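PDB 6KVC: MoeE5 from Streptomyces viridosporus ATCC 14672, which probably acts as an NAD-dependent sugar-nucleotide epimerase of the short-chain dehydrogenase/reductase type, binding UDP-glucose and UDP-glucuronate. Local coordinates for residues Arg100-Gln105 against Leu157-Val162; Gly128-Val133 against Ser243-Gly248; Ser136-Tyr141 against Arg188-Tyr193; Thr223-Phe228 against Val289-Ala294. One frame throughout, in Å; residues are numbered along the deposited sequence.

In the fold
Interactions 1, 3 and 4 all touch the bound UDP-glucose, whereas interaction 2 lies at the surface. Interaction 3 is the deepest, pairing neighbouring strands 131-137 and 183-193 in a buried setting of backbone bonds and packed rings; interaction 1 is a buried loop-to-helix contact made chiefly by a proline on a tryptophan. Partly buried, interaction 4 adds a loop beside strand 225-230, with an arginine turned to the diphosphate. Interaction 2 uses the beginning of strand 131-137, about 21 Å from interaction 3 between centres, and relies on arginines and waters.

Interaction 1: Arg100-Gln105 against Leu157-Val162; sequences RPSWTQ and LSPYGV. With UPG (uridine-5'-diphosphate-glucose), chain C.
Helix 159-175 carries the YxxxK motif (Y160 and K164) of the short-chain dehydrogenase/reductase family, and its first turn meets loop 100-105 through W103 on P159 and S102 on Y160. The two side chains of the first pair cross at about a right angle, with P159 over one face of the indole: P159 CD is 3.3 Å from the centroid of the six-membered ring of W103, only 9° off the normal, a CH-pi contact, while P159 CG touches CE3 of the same ring at 3.4 Å. W103 also donates through NE1 to the carbonyl of I286, and its ring is met edge-to-face by F174 of the second subunit. Beside it, S102 presses OG against Y160 CB at 3.5 Å, and that hydroxyl is hydrogen-bonded to V99 O. S158 OG caps the helix start, accepting from G161 N at 3.1 Å in a nearly straight bond. With CG anti to the backbone N (chi1 166°), Y160 turns its ring from the loop toward the ligands; its OH bonds to a ribose hydroxyl of NAD and its edge faces O4' of the glucose. R100 extends the loop's reach: NH2 donates to UPG O1A at 2.8 Å and NH1 to UPG O1B at 3.0 Å, NH1 also pairing with D288. One guanidinium thus spans both phosphates, probably offsetting their negative charge, while P159-W103 packing joins the tyrosine-bearing turn to the same loop.

Interaction 2: Gly128-Val133 against Ser243-Gly248; sequences GVERVV and SVRDRG
R131 lays one face of its guanidinium over the carbonyl oxygen of V244, with CZ 2.9 Å from V244 O; the N-H groups do not point at that oxygen, so this is a face contact and the hydrogen bonds run outward instead. NH1 donates to G248 O at 3.3 Å, somewhat bent at 139°, and also to S183 OG, whereas NE is taken up by T241 O. NH2 reaches water 3, which in turn donates to G248 O, so direct and water-mediated links converge on one carbonyl. The chain leaves the strand with CG anti to the backbone N (chi1 177°) and bends at chi2 toward the loop. R245 comes back the other way, its guanidinium lying over R131 CB, with NH1 3.8 Å from that carbon. At its edge, NH2 forms a salt bridge with E130 OE1 at 3.0 Å, using the anti lone pair of the oxygen; the two groups are 56° apart in plane. Water 2 joins R245 NE to the same carboxylate oxygen, and NH1 has its own acceptors in A242 O and T89 OG1. Backbone carbonyls and this carboxylate probably temper the proximity of the two arginines. The contact links the start of strand 131-137 and the residue before it to loop 243-248, at the N-terminal end of an inner strand of a Rossmann-type sheet, away from the cofactor.

Interaction 3: Ser136-Tyr141 against Arg188-Tyr193; sequences SSSSVY and RFFTVY. With UPG (uridine-5'-diphosphate-glucose), chain C.
Two flat groups are each covered on one face by a small aliphatic carbon. S138 CB sits centrally over the F190 ring, 3.3 Å from its centroid, in a CH-pi contact, and V140 CG2 lies over the guanidinium of R188, 3.5 Å from NE. In the guanidinium plane, at its edge, NH1 donates to Y141 OH at 2.9 Å. The tyrosine ring stands almost perpendicular to that plane (87°). R188 is extended from CG to NE, which carries its head past V140 to the carboxylate of E168, in a salt bridge through NH2; Y141 OH is shared with N253. Strands 131-137 and 183-193 run parallel, and S138 N closes the pairing with a bond to F189 O of 2.9 Å. The first strand then leaves the sheet through an ST turn, S139 N donating to S137 OG at 2.8 Å. Around the glucose, T191 N donates to UPG O6' at 3.0 Å and T191 OG1 to UPG O5' at 2.9 Å, while S137 OG also bonds O4' at a doubtfully short distance. The sugar's ring oxygen and two hydroxyls are therefore held by the end of strand 131-137 and the break in strand 183-193, while the charge of the buried R188 is probably balanced by E168.

Interaction 4: Thr223-Phe228 against Val289-Ala294; sequences TQLRDF and VRSTTA. With UPG (uridine-5'-diphosphate-glucose), chain C.
The loop 289-294 runs beside strand 225-230 in roughly the same direction (37° apart), making a short parallel-type pairing without forming a regular strand itself, and the contact is tight around R226 and D227 but loose around the side chain of R290. L225 N bonds to R290 O at 2.9 Å, and L225 O receives T292 N from one side of its carbonyl plane and R226 NH1 from the opposite side. R226, bent at chi2 (-73°), turns its guanidinium back to the loop and grips V289 O end-on with NH1 and NH2, each 2.9 Å away and nearly in the guanidinium plane. V289 CG2 covers one face of that group and UPG O3C lies over the other, so its rotation is fixed and NE is left aimed at UPG O2B, 2.7 Å distant. The loop thus positions the arginine that holds the diphosphate; Q224 NE2 adds only weak bonds to the ribose and bonds to Y219 O. On the exposed side the packing is thin: R290 runs alongside L225, its NH2 3.7 Å from CD1, and water 4 lies between its NE and T223 OG1, a hydroxyl that also bonds D221. At the far end, D227 N meets T292 OG1 at 2.9 Å in an almost straight bond (174°); D227 OD1 pairs with T256 OG1, and OD2, also accepting from G257, takes A294 N on its anti lone pair at 2.9 Å.

Interaction 1: Arg100-Gln105 against Leu157-Val162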
# COMPACT_ATOMS: atom_id res chain seq x y z
N ARG A 100 -1.85 14.10 9.45
CA ARG A 100 -1.02 15.22 9.02
C ARG A 100 0.48 15.03 9.28
O ARG A 100 1.29 15.40 8.40
CB ARG A 100 -1.59 16.48 9.66
CG ARG A 100 -2.91 16.83 8.95
CD ARG A 100 -3.71 17.95 9.64
NE ARG A 100 -4.19 17.56 10.95
CZ ARG A 100 -5.29 16.83 11.17
NH1 ARG A 100 -6.03 16.42 10.14
NH2 ARG A 100 -5.63 16.49 12.40
N PRO A 101 0.91 14.44 10.41
CA PRO A 101 2.34 14.21 10.60
C PRO A 101 2.93 13.21 9.64
O PRO A 101 4.16 13.09 9.58
CB PRO A 101 2.44 13.70 12.05
CG PRO A 101 1.21 14.21 12.73
CD PRO A 101 0.16 14.08 11.62
N SER A 102 2.11 12.45 8.90
CA SER A 102 2.68 11.36 8.13
C SER A 102 3.58 11.85 7.00
O SER A 102 4.41 11.08 6.52
CB SER A 102 1.55 10.44 7.58
OG SER A 102 0.78 11.17 6.60
N TRP A 103 3.41 13.09 6.53
CA TRP A 103 4.30 13.59 5.48
C TRP A 103 5.74 13.75 5.98
O TRP A 103 6.67 13.60 5.20
CB TRP A 103 3.83 14.97 5.00
CG TRP A 103 2.48 15.02 4.35
CD1 TRP A 103 1.34 15.51 4.88
CD2 TRP A 103 2.17 14.63 3.02
NE1 TRP A 103 0.29 15.46 3.96
CE2 TRP A 103 0.80 14.94 2.79
CE3 TRP A 103 2.93 14.05 1.98
CZ2 TRP A 103 0.16 14.66 1.59
CZ3 TRP A 103 2.28 13.80 0.74
CH2 TRP A 103 0.91 14.11 0.57
N THR A 104 5.92 14.13 7.24
CA THR A 104 7.25 14.46 7.73
C THR A 104 7.81 13.44 8.71
O THR A 104 8.93 13.61 9.21
CB THR A 104 7.18 15.90 8.32
OG1 THR A 104 6.22 15.95 9.39
CG2 THR A 104 6.77 16.88 7.23
N GLN A 105 7.09 12.34 8.97
CA GLN A 105 7.51 11.29 9.89
C GLN A 105 7.38 9.93 9.21
O GLN A 105 7.02 8.92 9.84
CB GLN A 105 6.69 11.35 11.17
CG GLN A 105 6.89 12.63 11.96
CD GLN A 105 5.90 12.77 13.13
OE1 GLN A 105 5.32 11.80 13.59
NE2 GLN A 105 5.73 14.01 13.62
N LEU A 157 -4.81 10.12 -0.09
CA LEU A 157 -4.26 11.45 -0.34
C LEU A 157 -3.11 11.78 0.61
O LEU A 157 -2.46 12.82 0.42
CB LEU A 157 -5.35 12.53 -0.16
CG LEU A 157 -6.42 12.57 -1.24
CD1 LEU A 157 -7.21 13.88 -1.14
CD2 LEU A 157 -5.77 12.48 -2.58
N SER A 158 -2.83 10.92 1.59
CA SER A 158 -1.75 11.17 2.54
C SER A 158 -0.87 9.94 2.64
O SER A 158 -1.32 8.81 2.39
CB SER A 158 -2.28 11.52 3.95
OG SER A 158 -3.08 10.44 4.43
N PRO A 159 0.37 10.10 3.07
CA PRO A 159 1.19 8.89 3.33
C PRO A 159 0.61 8.02 4.42
O PRO A 159 0.73 6.79 4.33
CB PRO A 159 2.57 9.47 3.72
CG PRO A 159 2.57 10.82 2.98
CD PRO A 159 1.16 11.35 3.13
N TYR A 160 -0.08 8.60 5.41
CA TYR A 160 -0.78 7.79 6.41
C TYR A 160 -1.78 6.84 5.75
O TYR A 160 -1.80 5.64 6.04
CB TYR A 160 -1.51 8.69 7.41
CG TYR A 160 -2.50 7.95 8.26
CD1 TYR A 160 -2.09 7.06 9.26
CD2 TYR A 160 -3.87 8.15 8.09
CE1 TYR A 160 -3.01 6.34 10.04
CE2 TYR A 160 -4.83 7.45 8.88
CZ TYR A 160 -4.38 6.57 9.84
OH TYR A 160 -5.30 5.94 10.62
N GLY A 161 -2.63 7.39 4.87
CA GLY A 161 -3.58 6.54 4.18
C GLY A 161 -2.89 5.43 3.39
O GLY A 161 -3.41 4.31 3.30
N VAL A 162 -1.75 5.75 2.75
CA VAL A 162 -0.97 4.70 2.07
C VAL A 162 -0.56 3.61 3.06
O VAL A 162 -0.70 2.42 2.76
CB VAL A 162 0.26 5.26 1.37
CG1 VAL A 162 1.05 4.08 0.71
CG2 VAL A 162 -0.22 6.26 0.29
N1 UPG C . -9.04 19.83 12.10
C2 UPG C . -8.92 21.26 12.38
N3 UPG C . -8.07 21.58 13.51
C4 UPG C . -7.38 20.64 14.33
C5 UPG C . -7.49 19.19 14.03
C6 UPG C . -8.34 18.86 12.90
O2 UPG C . -9.52 22.05 11.73
O4 UPG C . -6.71 21.00 15.26
C1C UPG C . -9.86 19.40 10.99
C2C UPG C . -9.20 18.57 10.11
O2C UPG C . -8.70 19.36 9.01
C3C UPG C . -10.39 17.57 9.60
C4C UPG C . -11.26 17.41 10.67
O4C UPG C . -10.94 18.51 11.65
O3C UPG C . -11.09 18.22 8.53
C5C UPG C . -11.08 16.14 11.48
O5C UPG C . -9.74 16.10 11.96
PA UPG C . -9.38 14.92 13.03
O1A UPG C . -7.94 15.16 13.39
O2A UPG C . -10.40 14.78 14.11
O3A UPG C . -9.55 13.51 12.20
PB UPG C . -9.02 13.21 10.67
O1B UPG C . -7.82 13.97 10.31
O2B UPG C . -10.15 13.25 9.69
O3B UPG C . -8.50 11.68 10.93
C1' UPG C . -9.23 10.77 11.69
C2' UPG C . -8.24 9.78 12.26
C3' UPG C . -7.49 9.12 11.13
C4' UPG C . -8.48 8.42 10.23
C5' UPG C . -9.42 9.46 9.69
C6' UPG C . -10.43 8.91 8.72
O2' UPG C . -7.30 10.55 13.05
O3' UPG C . -6.63 8.11 11.71
O4' UPG C . -7.84 7.88 9.07
O5' UPG C . -10.17 10.01 10.86
O6' UPG C . -11.22 8.02 9.42

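Interaction 2: Gly128-Val133 against Ser243-Gly248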
# COMPACT_ATOMS: atom_id res chain seq x y z
N GLY A 128 -0.76 -20.07 14.68
CA GLY A 128 -2.06 -20.69 14.42
C GLY A 128 -3.25 -19.87 14.89
O GLY A 128 -4.30 -20.44 15.23
N VAL A 129 -3.09 -18.55 14.96
CA VAL A 129 -4.23 -17.68 15.23
C VAL A 129 -5.32 -17.94 14.18
O VAL A 129 -5.03 -18.07 12.98
CB VAL A 129 -3.69 -16.23 15.22
CG1 VAL A 129 -4.88 -15.22 15.20
CG2 VAL A 129 -2.83 -15.98 16.43
N GLU A 130 -6.60 -17.93 14.60
CA GLU A 130 -7.67 -18.20 13.65
C GLU A 130 -8.15 -16.96 12.89
O GLU A 130 -8.47 -17.05 11.69
CB GLU A 130 -8.87 -18.82 14.37
CG GLU A 130 -8.51 -20.15 15.06
CD GLU A 130 -9.60 -20.67 16.02
OE1 GLU A 130 -10.57 -19.93 16.34
OE2 GLU A 130 -9.48 -21.83 16.46
N ARG A 131 -8.21 -15.81 13.56
CA ARG A 131 -8.86 -14.67 12.95
C ARG A 131 -8.15 -13.42 13.41
O ARG A 131 -7.83 -13.28 14.59
CB ARG A 131 -10.34 -14.61 13.35
CG ARG A 131 -11.02 -13.34 12.75
CD ARG A 131 -12.37 -13.69 12.29
NE ARG A 131 -13.18 -12.62 11.71
CZ ARG A 131 -13.38 -12.41 10.42
NH1 ARG A 131 -12.71 -13.11 9.50
NH2 ARG A 131 -14.24 -11.42 10.05
N VAL A 132 -7.94 -12.50 12.48
CA VAL A 132 -7.31 -11.22 12.81
C VAL A 132 -8.26 -10.14 12.32
O VAL A 132 -8.59 -10.11 11.13
CB VAL A 132 -5.93 -11.06 12.16
CG1 VAL A 132 -5.35 -9.66 12.51
CG2 VAL A 132 -4.98 -12.21 12.63
N VAL A 133 -8.64 -9.24 13.23
CA VAL A 133 -9.46 -8.08 12.92
C VAL A 133 -8.51 -6.90 12.88
O VAL A 133 -7.84 -6.61 13.88
CB VAL A 133 -10.57 -7.89 13.98
CG1 VAL A 133 -11.46 -6.68 13.56
CG2 VAL A 133 -11.44 -9.19 14.05
N SER A 243 -16.62 -12.27 15.57
CA SER A 243 -17.47 -13.44 15.72
C SER A 243 -17.83 -14.06 14.38
O SER A 243 -18.42 -15.15 14.37
CB SER A 243 -18.74 -13.06 16.49
OG SER A 243 -19.63 -12.34 15.63
N VAL A 244 -17.46 -13.45 13.26
CA VAL A 244 -17.75 -14.04 11.94
C VAL A 244 -16.51 -14.86 11.56
O VAL A 244 -15.48 -14.32 11.15
CB VAL A 244 -18.09 -12.96 10.91
CG1 VAL A 244 -18.27 -13.56 9.45
CG2 VAL A 244 -19.33 -12.19 11.36
N ARG A 245 -16.60 -16.17 11.73
CA ARG A 245 -15.39 -16.98 11.66
C ARG A 245 -15.39 -17.98 10.53
O ARG A 245 -14.32 -18.48 10.17
CB ARG A 245 -15.16 -17.68 13.01
CG ARG A 245 -15.13 -16.59 14.07
CD ARG A 245 -14.83 -17.08 15.42
NE ARG A 245 -13.43 -17.43 15.62
CZ ARG A 245 -12.49 -16.57 15.99
NH1 ARG A 245 -12.81 -15.28 16.16
NH2 ARG A 245 -11.26 -16.99 16.22
N ASP A 246 -16.54 -18.25 9.92
CA ASP A 246 -16.57 -19.29 8.91
C ASP A 246 -16.91 -18.73 7.53
O ASP A 246 -17.37 -19.48 6.66
CB ASP A 246 -17.55 -20.41 9.31
CG ASP A 246 -18.98 -19.91 9.51
OD1 ASP A 246 -19.17 -18.68 9.68
OD2 ASP A 246 -19.90 -20.76 9.52
N ARG A 247 -16.64 -17.44 7.30
CA ARG A 247 -16.98 -16.78 6.04
C ARG A 247 -15.77 -16.12 5.39
O ARG A 247 -15.92 -15.18 4.60
CB ARG A 247 -18.11 -15.78 6.26
CG ARG A 247 -19.36 -16.40 6.88
CD ARG A 247 -20.65 -15.75 6.39
NE ARG A 247 -21.31 -16.54 5.36
CZ ARG A 247 -21.59 -16.12 4.13
NH1 ARG A 247 -21.27 -14.88 3.75
NH2 ARG A 247 -22.19 -16.93 3.27
N GLY A 248 -14.57 -16.58 5.73
CA GLY A 248 -13.40 -16.02 5.05
C GLY A 248 -13.18 -14.58 5.48
O GLY A 248 -13.60 -14.15 6.55
O HOH W 1 -11.83 -17.40 10.97
O HOH W 2 -13.07 -20.09 14.51
O HOH W 3 -15.46 -12.13 7.45

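Interaction 3: Ser136-Tyr141 against Arg188-Tyr193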
# COMPACT_ATOMS: atom_id res chain seq x y z
N SER A 136 -8.27 -0.68 9.73
CA SER A 136 -7.89 0.09 8.58
C SER A 136 -8.54 1.46 8.74
O SER A 136 -8.91 1.84 9.84
CB SER A 136 -8.32 -0.64 7.30
OG SER A 136 -7.86 0.06 6.16
N SER A 137 -8.77 2.17 7.63
CA SER A 137 -9.23 3.55 7.75
C SER A 137 -9.96 3.98 6.48
O SER A 137 -9.59 3.58 5.36
CB SER A 137 -8.04 4.51 7.96
OG SER A 137 -8.54 5.86 7.94
N SER A 138 -10.96 4.84 6.65
CA SER A 138 -11.51 5.54 5.50
C SER A 138 -10.46 6.35 4.72
O SER A 138 -10.73 6.76 3.58
CB SER A 138 -12.64 6.49 5.96
OG SER A 138 -12.12 7.55 6.77
N SER A 139 -9.28 6.61 5.31
CA SER A 139 -8.24 7.33 4.62
C SER A 139 -7.79 6.64 3.36
O SER A 139 -7.11 7.27 2.54
CB SER A 139 -7.03 7.43 5.57
OG SER A 139 -6.03 8.20 5.02
N VAL A 140 -8.10 5.34 3.20
CA VAL A 140 -7.68 4.68 1.97
C VAL A 140 -8.44 5.22 0.77
O VAL A 140 -7.97 5.07 -0.35
CB VAL A 140 -7.82 3.14 2.04
CG1 VAL A 140 -7.07 2.55 3.27
CG2 VAL A 140 -9.33 2.70 2.02
N TYR A 141 -9.61 5.84 0.98
CA TYR A 141 -10.40 6.34 -0.15
C TYR A 141 -9.87 7.64 -0.70
O TYR A 141 -10.12 7.93 -1.86
CB TYR A 141 -11.87 6.55 0.28
CG TYR A 141 -12.54 5.24 0.64
CD1 TYR A 141 -12.65 4.22 -0.30
CD2 TYR A 141 -12.99 5.00 1.93
CE1 TYR A 141 -13.28 3.02 0.01
CE2 TYR A 141 -13.60 3.78 2.27
CZ TYR A 141 -13.75 2.81 1.30
OH TYR A 141 -14.33 1.61 1.60
N ARG A 188 -12.61 -0.42 7.92
CA ARG A 188 -12.24 0.94 7.54
C ARG A 188 -13.06 1.89 8.41
O ARG A 188 -14.21 2.17 8.11
CB ARG A 188 -12.48 1.16 6.05
CG ARG A 188 -11.45 0.42 5.23
CD ARG A 188 -11.85 0.42 3.76
NE ARG A 188 -10.85 -0.31 2.96
CZ ARG A 188 -10.92 -0.48 1.63
NH1 ARG A 188 -11.98 -0.02 0.94
NH2 ARG A 188 -9.93 -1.13 0.98
N PHE A 189 -12.46 2.34 9.53
CA PHE A 189 -13.17 3.23 10.45
C PHE A 189 -13.27 4.64 9.88
O PHE A 189 -12.37 5.12 9.17
CB PHE A 189 -12.42 3.37 11.79
CG PHE A 189 -12.15 2.08 12.55
CD1 PHE A 189 -12.98 0.98 12.49
CD2 PHE A 189 -11.05 2.03 13.43
CE1 PHE A 189 -12.68 -0.20 13.23
CE2 PHE A 189 -10.80 0.87 14.20
CZ PHE A 189 -11.62 -0.22 14.06
N PHE A 190 -14.36 5.32 10.22
CA PHE A 190 -14.60 6.71 9.86
C PHE A 190 -14.55 7.58 11.12
O PHE A 190 -15.39 7.41 12.03
CB PHE A 190 -15.96 6.82 9.14
CG PHE A 190 -15.91 6.35 7.70
CD1 PHE A 190 -15.75 4.98 7.41
CD2 PHE A 190 -16.03 7.26 6.67
CE1 PHE A 190 -15.68 4.53 6.08
CE2 PHE A 190 -15.97 6.83 5.33
CZ PHE A 190 -15.80 5.43 5.05
N THR A 191 -13.59 8.50 11.15
CA THR A 191 -13.28 9.48 12.21
C THR A 191 -14.02 9.21 13.53
O THR A 191 -15.14 9.68 13.74
CB THR A 191 -13.54 10.90 11.70
OG1 THR A 191 -12.86 11.08 10.44
CG2 THR A 191 -12.92 11.92 12.72
N VAL A 192 -13.35 8.48 14.43
CA VAL A 192 -13.98 7.98 15.65
C VAL A 192 -13.82 9.03 16.75
O VAL A 192 -12.78 9.72 16.84
CB VAL A 192 -13.33 6.64 16.04
CG1 VAL A 192 -14.06 6.03 17.26
CG2 VAL A 192 -13.43 5.67 14.85
N TYR A 193 -14.86 9.19 17.57
CA TYR A 193 -14.84 10.16 18.67
C TYR A 193 -15.57 9.54 19.86
O TYR A 193 -16.11 8.42 19.81
CB TYR A 193 -15.47 11.52 18.22
CG TYR A 193 -16.95 11.42 18.11
CD1 TYR A 193 -17.53 10.77 17.02
CD2 TYR A 193 -17.79 11.90 19.14
CE1 TYR A 193 -18.92 10.60 16.96
CE2 TYR A 193 -19.16 11.72 19.08
CZ TYR A 193 -19.71 11.05 18.01
OH TYR A 193 -21.08 10.85 17.90
N1 UPG C . -9.04 19.83 12.10
C2 UPG C . -8.92 21.26 12.38
N3 UPG C . -8.07 21.58 13.51
C4 UPG C . -7.38 20.64 14.33
C5 UPG C . -7.49 19.19 14.03
C6 UPG C . -8.34 18.86 12.90
O2 UPG C . -9.52 22.05 11.73
O4 UPG C . -6.71 21.00 15.26
C1C UPG C . -9.86 19.40 10.99
C2C UPG C . -9.20 18.57 10.11
O2C UPG C . -8.70 19.36 9.01
C3C UPG C . -10.39 17.57 9.60
C4C UPG C . -11.26 17.41 10.67
O4C UPG C . -10.94 18.51 11.65
O3C UPG C . -11.09 18.22 8.53
C5C UPG C . -11.08 16.14 11.48
O5C UPG C . -9.74 16.10 11.96
PA UPG C . -9.38 14.92 13.03
O1A UPG C . -7.94 15.16 13.39
O2A UPG C . -10.40 14.78 14.11
O3A UPG C . -9.55 13.51 12.20
PB UPG C . -9.02 13.21 10.67
O1B UPG C . -7.82 13.97 10.31
O2B UPG C . -10.15 13.25 9.69
O3B UPG C . -8.50 11.68 10.93
C1' UPG C . -9.23 10.77 11.69
C2' UPG C . -8.24 9.78 12.26
C3' UPG C . -7.49 9.12 11.13
C4' UPG C . -8.48 8.42 10.23
C5' UPG C . -9.42 9.46 9.69
C6' UPG C . -10.43 8.91 8.72
O2' UPG C . -7.30 10.55 13.05
O3' UPG C . -6.63 8.11 11.71
O4' UPG C . -7.84 7.88 9.07
O5' UPG C . -10.17 10.01 10.86
O6' UPG C . -11.22 8.02 9.42

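Interaction 4: Thr223-Phe228 against Val289-Ala294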
# COMPACT_ATOMS: atom_id res chain seq x y z
N THR A 223 -15.58 24.25 6.25
CA THR A 223 -16.67 23.61 5.49
C THR A 223 -16.39 22.14 5.18
O THR A 223 -17.31 21.46 4.71
CB THR A 223 -16.97 24.34 4.17
OG1 THR A 223 -15.81 24.30 3.33
CG2 THR A 223 -17.42 25.80 4.46
N GLN A 224 -15.19 21.65 5.48
CA GLN A 224 -14.91 20.24 5.33
C GLN A 224 -15.86 19.40 6.17
O GLN A 224 -16.33 19.82 7.23
CB GLN A 224 -13.45 19.93 5.73
CG GLN A 224 -13.13 20.38 7.13
CD GLN A 224 -12.26 21.60 7.18
OE1 GLN A 224 -12.65 22.67 6.70
NE2 GLN A 224 -11.06 21.45 7.79
N LEU A 225 -16.15 18.19 5.69
CA LEU A 225 -17.14 17.33 6.34
C LEU A 225 -16.50 16.03 6.79
O LEU A 225 -15.60 15.52 6.12
CB LEU A 225 -18.31 16.96 5.41
CG LEU A 225 -19.06 18.10 4.69
CD1 LEU A 225 -19.45 17.51 3.33
CD2 LEU A 225 -20.31 18.33 5.45
N ARG A 226 -16.99 15.48 7.89
CA ARG A 226 -16.57 14.15 8.30
C ARG A 226 -17.78 13.32 8.71
O ARG A 226 -18.74 13.83 9.31
CB ARG A 226 -15.59 14.16 9.49
CG ARG A 226 -14.23 14.78 9.23
CD ARG A 226 -13.45 13.80 8.38
NE ARG A 226 -12.09 14.30 8.05
CZ ARG A 226 -11.80 15.00 6.94
NH1 ARG A 226 -12.77 15.44 6.09
NH2 ARG A 226 -10.51 15.30 6.68
N ASP A 227 -17.68 12.01 8.43
CA ASP A 227 -18.58 11.00 8.99
C ASP A 227 -17.99 10.64 10.34
O ASP A 227 -17.01 9.89 10.44
CB ASP A 227 -18.66 9.81 8.02
CG ASP A 227 -19.64 8.73 8.46
OD1 ASP A 227 -19.97 8.61 9.69
OD2 ASP A 227 -20.08 7.95 7.58
N PHE A 228 -18.54 11.23 11.41
CA PHE A 228 -18.02 11.01 12.76
C PHE A 228 -18.74 9.85 13.41
O PHE A 228 -19.98 9.84 13.49
CB PHE A 228 -18.23 12.23 13.66
CG PHE A 228 -17.46 13.45 13.28
CD1 PHE A 228 -16.10 13.54 13.53
CD2 PHE A 228 -18.09 14.51 12.67
CE1 PHE A 228 -15.37 14.72 13.22
CE2 PHE A 228 -17.40 15.67 12.33
CZ PHE A 228 -16.04 15.81 12.62
N VAL A 289 -8.60 15.12 3.51
CA VAL A 289 -9.64 15.04 2.50
C VAL A 289 -10.75 16.03 2.83
O VAL A 289 -10.98 16.41 4.00
CB VAL A 289 -10.20 13.61 2.40
CG1 VAL A 289 -9.01 12.60 2.18
CG2 VAL A 289 -10.94 13.28 3.61
N ARG A 290 -11.48 16.45 1.79
CA ARG A 290 -12.52 17.46 2.00
C ARG A 290 -13.76 16.91 2.65
O ARG A 290 -14.43 17.65 3.39
CB ARG A 290 -12.89 18.13 0.68
CG ARG A 290 -13.87 19.27 0.88
CD ARG A 290 -14.72 19.64 -0.34
NE ARG A 290 -15.75 20.58 0.13
CZ ARG A 290 -16.94 20.21 0.60
NH1 ARG A 290 -17.79 21.13 1.04
NH2 ARG A 290 -17.29 18.92 0.61
N SER A 291 -14.09 15.63 2.45
CA SER A 291 -15.35 15.13 2.96
C SER A 291 -15.20 13.63 3.07
O SER A 291 -14.49 13.02 2.26
CB SER A 291 -16.48 15.50 2.00
OG SER A 291 -17.69 14.87 2.39
N THR A 292 -15.80 13.05 4.10
CA THR A 292 -15.94 11.58 4.16
C THR A 292 -17.40 11.26 4.41
O THR A 292 -18.08 11.99 5.14
CB THR A 292 -15.10 10.89 5.23
OG1 THR A 292 -15.53 11.33 6.55
CG2 THR A 292 -13.58 11.18 5.02
N THR A 293 -17.90 10.19 3.78
CA THR A 293 -19.23 9.63 4.10
C THR A 293 -19.15 8.13 3.86
O THR A 293 -18.85 7.76 2.73
CB THR A 293 -20.33 10.21 3.20
OG1 THR A 293 -20.39 11.62 3.41
CG2 THR A 293 -21.74 9.57 3.50
N ALA A 294 -19.42 7.31 4.88
CA ALA A 294 -19.34 5.85 4.72
C ALA A 294 -20.56 5.31 3.98
O ALA A 294 -21.69 5.69 4.27
CB ALA A 294 -19.26 5.15 6.07
N1 UPG C . -9.04 19.83 12.10
C2 UPG C . -8.92 21.26 12.38
N3 UPG C . -8.07 21.58 13.51
C4 UPG C . -7.38 20.64 14.33
C5 UPG C . -7.49 19.19 14.03
C6 UPG C . -8.34 18.86 12.90
O2 UPG C . -9.52 22.05 11.73
O4 UPG C . -6.71 21.00 15.26
C1C UPG C . -9.86 19.40 10.99
C2C UPG C . -9.20 18.57 10.11
O2C UPG C . -8.70 19.36 9.01
C3C UPG C . -10.39 17.57 9.60
C4C UPG C . -11.26 17.41 10.67
O4C UPG C . -10.94 18.51 11.65
O3C UPG C . -11.09 18.22 8.53
C5C UPG C . -11.08 16.14 11.48
O5C UPG C . -9.74 16.10 11.96
PA UPG C . -9.38 14.92 13.03
O1A UPG C . -7.94 15.16 13.39
O2A UPG C . -10.40 14.78 14.11
O3A UPG C . -9.55 13.51 12.20
PB UPG C . -9.02 13.21 10.67
O1B UPG C . -7.82 13.97 10.31
O2B UPG C . -10.15 13.25 9.69
O3B UPG C . -8.50 11.68 10.93
C1' UPG C . -9.23 10.77 11.69
C2' UPG C . -8.24 9.78 12.26
C3' UPG C . -7.49 9.12 11.13
C4' UPG C . -8.48 8.42 10.23
C5' UPG C . -9.42 9.46 9.69
C6' UPG C . -10.43 8.91 8.72
O2' UPG C . -7.30 10.55 13.05
O3' UPG C . -6.63 8.11 11.71
O4' UPG C . -7.84 7.88 9.07
O5' UPG C . -10.17 10.01 10.86
O6' UPG C . -11.22 8.02 9.42
O HOH W 4 -14.75 22.23 1.58
O HOH W 5 -14.72 10.07 8.60